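Local structure of probable polyketide synthase 1 (Dictyostelium discoideum, 2H84) at residues 293-298 against 317-322. The protein is a probable hybrid polyketide synthase that yields acylpyrones in vitro, and this chain is its C-terminal type III polyketide synthase domain. Numbering follows the deposited sequence.
Sequences CEFLIH and KQTKNT
Gln318 meets Cys293 with its side chain and Phe295 with its backbone. Its NE2 donates to Cys293 O at 2.9 Å, and the carbonyl oxygen lies almost in the plane of the amide. Its own carbonyl O accepts the backbone N-H of Phe295. The side chains of Gln318 and Phe295 run side by side in the same direction, their amide and ring planes 79° apart. Phe295 CB meets Thr319 CG2 at 3.4 Å. One residue back, the Glu294 chain starts away from the helix. A bend at chi2 (77°) brings its CD back toward 317-322. Asn321 ND2 donates to Glu294 OE1 at 2.9 Å from above the carboxylate plane. An alanine at Glu294 would probably leave Asn321 ND2 without this acceptor and open a gap between strand and helix.

Strand 294-297 is an outermost strand of the mixed sheet in this thiolase-fold domain, and helix 320-329 starts against it. On its other edge it pairs in parallel with strand 353-360, through backbone bonds of Glu294 and Leu296. Ile297 lies about 10 Å, side chain to side chain, from Cys157, the predicted active-site residue.

Outside the two segments, Asp315 N bonds Gln318 OE1, and Glu309 OE2 bonds Thr319 OG1. In the first turn of helix 320-329, Thr322 OG1 donates to the O of Thr319, the residue at the N-cap position.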
loop_
_atom_site.group_PDB
_atom_site.type_symbol
_atom_site.label_atom_id
_atom_site.label_comp_id
_atom_site.label_asym_id
_atom_site.label_seq_id
_atom_site.Cartn_x
_atom_site.Cartn_y
_atom_site.Cartn_z
ATOM N N CYS A 293 25.696 8.539 -18.096
ATOM C CA CYS A 293 24.309 8.733 -17.687
ATOM C C CYS A 293 24.078 9.846 -16.674
ATOM O O CYS A 293 24.934 10.134 -15.838
ATOM C CB CYS A 293 23.747 7.427 -17.128
ATOM S SG CYS A 293 23.879 6.016 -18.250
ATOM N N GLU A 294 22.912 10.480 -16.769
ATOM C CA GLU A 294 22.529 11.535 -15.843
ATOM C C GLU A 294 22.021 10.780 -14.630
ATOM O O GLU A 294 21.314 9.785 -14.770
ATOM C CB GLU A 294 21.394 12.384 -16.427
ATOM C CG GLU A 294 20.877 13.483 -15.502
ATOM C CD GLU A 294 21.800 14.688 -15.450
ATOM O OE1 GLU A 294 21.763 15.443 -14.447
ATOM O OE2 GLU A 294 22.558 14.886 -16.426
ATOM N N PHE A 295 22.382 11.234 -13.440
ATOM C CA PHE A 295 21.936 10.560 -12.228
ATOM C C PHE A 295 20.840 11.291 -11.474
ATOM O O PHE A 295 21.054 12.378 -10.924
ATOM C CB PHE A 295 23.123 10.288 -11.310
ATOM C CG PHE A 295 23.844 9.015 -11.634
ATOM C CD1 PHE A 295 23.693 7.893 -10.829
ATOM C CD2 PHE A 295 24.610 8.909 -12.787
ATOM C CE1 PHE A 295 24.302 6.688 -11.164
ATOM C CE2 PHE A 295 25.222 7.706 -13.127
ATOM C CZ PHE A 295 25.059 6.596 -12.318
ATOM N N LEU A 296 19.660 10.668 -11.468
ATOM C CA LEU A 296 18.467 11.194 -10.801
ATOM C C LEU A 296 18.279 10.349 -9.550
ATOM O O LEU A 296 17.526 9.375 -9.538
ATOM C CB LEU A 296 17.258 11.075 -11.733
ATOM C CG LEU A 296 17.538 11.620 -13.138
ATOM C CD1 LEU A 296 16.298 11.493 -14.002
ATOM C CD2 LEU A 296 18.006 13.073 -13.050
ATOM N N ILE A 297 18.989 10.739 -8.499
ATOM C CA ILE A 297 18.968 10.027 -7.237
ATOM C C ILE A 297 18.058 10.634 -6.188
ATOM O O ILE A 297 17.967 11.853 -6.048
ATOM C CB ILE A 297 20.387 9.959 -6.639
ATOM C CG1 ILE A 297 21.374 9.456 -7.697
ATOM C CG2 ILE A 297 20.396 9.042 -5.410
ATOM C CD1 ILE A 297 22.818 9.438 -7.227
ATOM N N HIS A 298 17.386 9.755 -5.451
ATOM C CA HIS A 298 16.509 10.146 -4.357
ATOM C C HIS A 298 17.367 10.966 -3.397
ATOM O O HIS A 298 18.382 10.483 -2.900
ATOM C CB HIS A 298 15.985 8.893 -3.648
ATOM C CG HIS A 298 15.551 9.136 -2.239
ATOM N ND1 HIS A 298 14.517 9.985 -1.921
ATOM C CD2 HIS A 298 16.028 8.659 -1.065
ATOM C CE1 HIS A 298 14.376 10.024 -0.608
ATOM N NE2 HIS A 298 15.280 9.228 -0.065
ATOM N N LYS A 317 28.751 16.675 -12.747
ATOM C CA LYS A 317 27.844 17.081 -13.810
ATOM C C LYS A 317 26.667 16.138 -13.973
ATOM O O LYS A 317 25.582 16.570 -14.346
ATOM C CB LYS A 317 28.579 17.171 -15.134
ATOM C CG LYS A 317 29.466 18.390 -15.258
ATOM C CD LYS A 317 29.575 18.851 -16.688
ATOM C CE LYS A 317 29.758 17.720 -17.556
ATOM N NZ LYS A 317 30.813 18.058 -18.436
ATOM N N GLN A 318 26.882 14.852 -13.700
ATOM C CA GLN A 318 25.818 13.855 -13.849
ATOM C C GLN A 318 24.844 13.824 -12.665
ATOM O O GLN A 318 23.846 13.107 -12.734
ATOM C CB GLN A 318 26.419 12.454 -14.029
ATOM C CG GLN A 318 27.797 12.488 -14.724
ATOM C CD GLN A 318 28.483 11.137 -14.688
ATOM O OE1 GLN A 318 29.674 11.016 -14.308
ATOM N NE2 GLN A 318 27.738 10.121 -15.086
ATOM N N THR A 319 25.124 14.559 -11.587
ATOM C CA THR A 319 24.232 14.546 -10.427
ATOM C C THR A 319 23.875 15.957 -9.987
ATOM O O THR A 319 23.401 16.182 -8.871
ATOM C CB THR A 319 24.871 13.799 -9.210
ATOM O OG1 THR A 319 26.119 14.411 -8.890
ATOM C CG2 THR A 319 25.120 12.340 -9.513
ATOM N N LYS A 320 24.085 16.908 -10.881
ATOM C CA LYS A 320 23.789 18.294 -10.582
ATOM C C LYS A 320 22.301 18.499 -10.300
ATOM O O LYS A 320 21.935 19.145 -9.319
ATOM C CB LYS A 320 24.225 19.183 -11.747
ATOM C CG LYS A 320 24.726 20.541 -11.295
ATOM C CD LYS A 320 23.730 21.633 -11.626
ATOM C CE LYS A 320 24.105 22.933 -10.947
ATOM N NZ LYS A 320 23.151 24.012 -11.296
ATOM N N ASN A 321 21.450 17.936 -11.155
ATOM C CA ASN A 321 20.003 18.074 -11.001
ATOM C C ASN A 321 19.470 17.585 -9.660
ATOM O O ASN A 321 18.627 18.237 -9.044
ATOM C CB ASN A 321 19.274 17.361 -12.146
ATOM C CG ASN A 321 19.336 18.145 -13.446
ATOM O OD1 ASN A 321 19.027 19.335 -13.469
ATOM N ND2 ASN A 321 19.727 17.484 -14.530
ATOM N N THR A 322 19.951 16.438 -9.205
ATOM C CA THR A 322 19.501 15.906 -7.929
ATOM C C THR A 322 20.019 16.753 -6.759
ATOM O O THR A 322 19.355 16.867 -5.726
ATOM C CB THR A 322 19.967 14.456 -7.726
ATOM O OG1 THR A 322 21.382 14.380 -7.884
ATOM C CG2 THR A 322 19.380 13.562 -8.768
#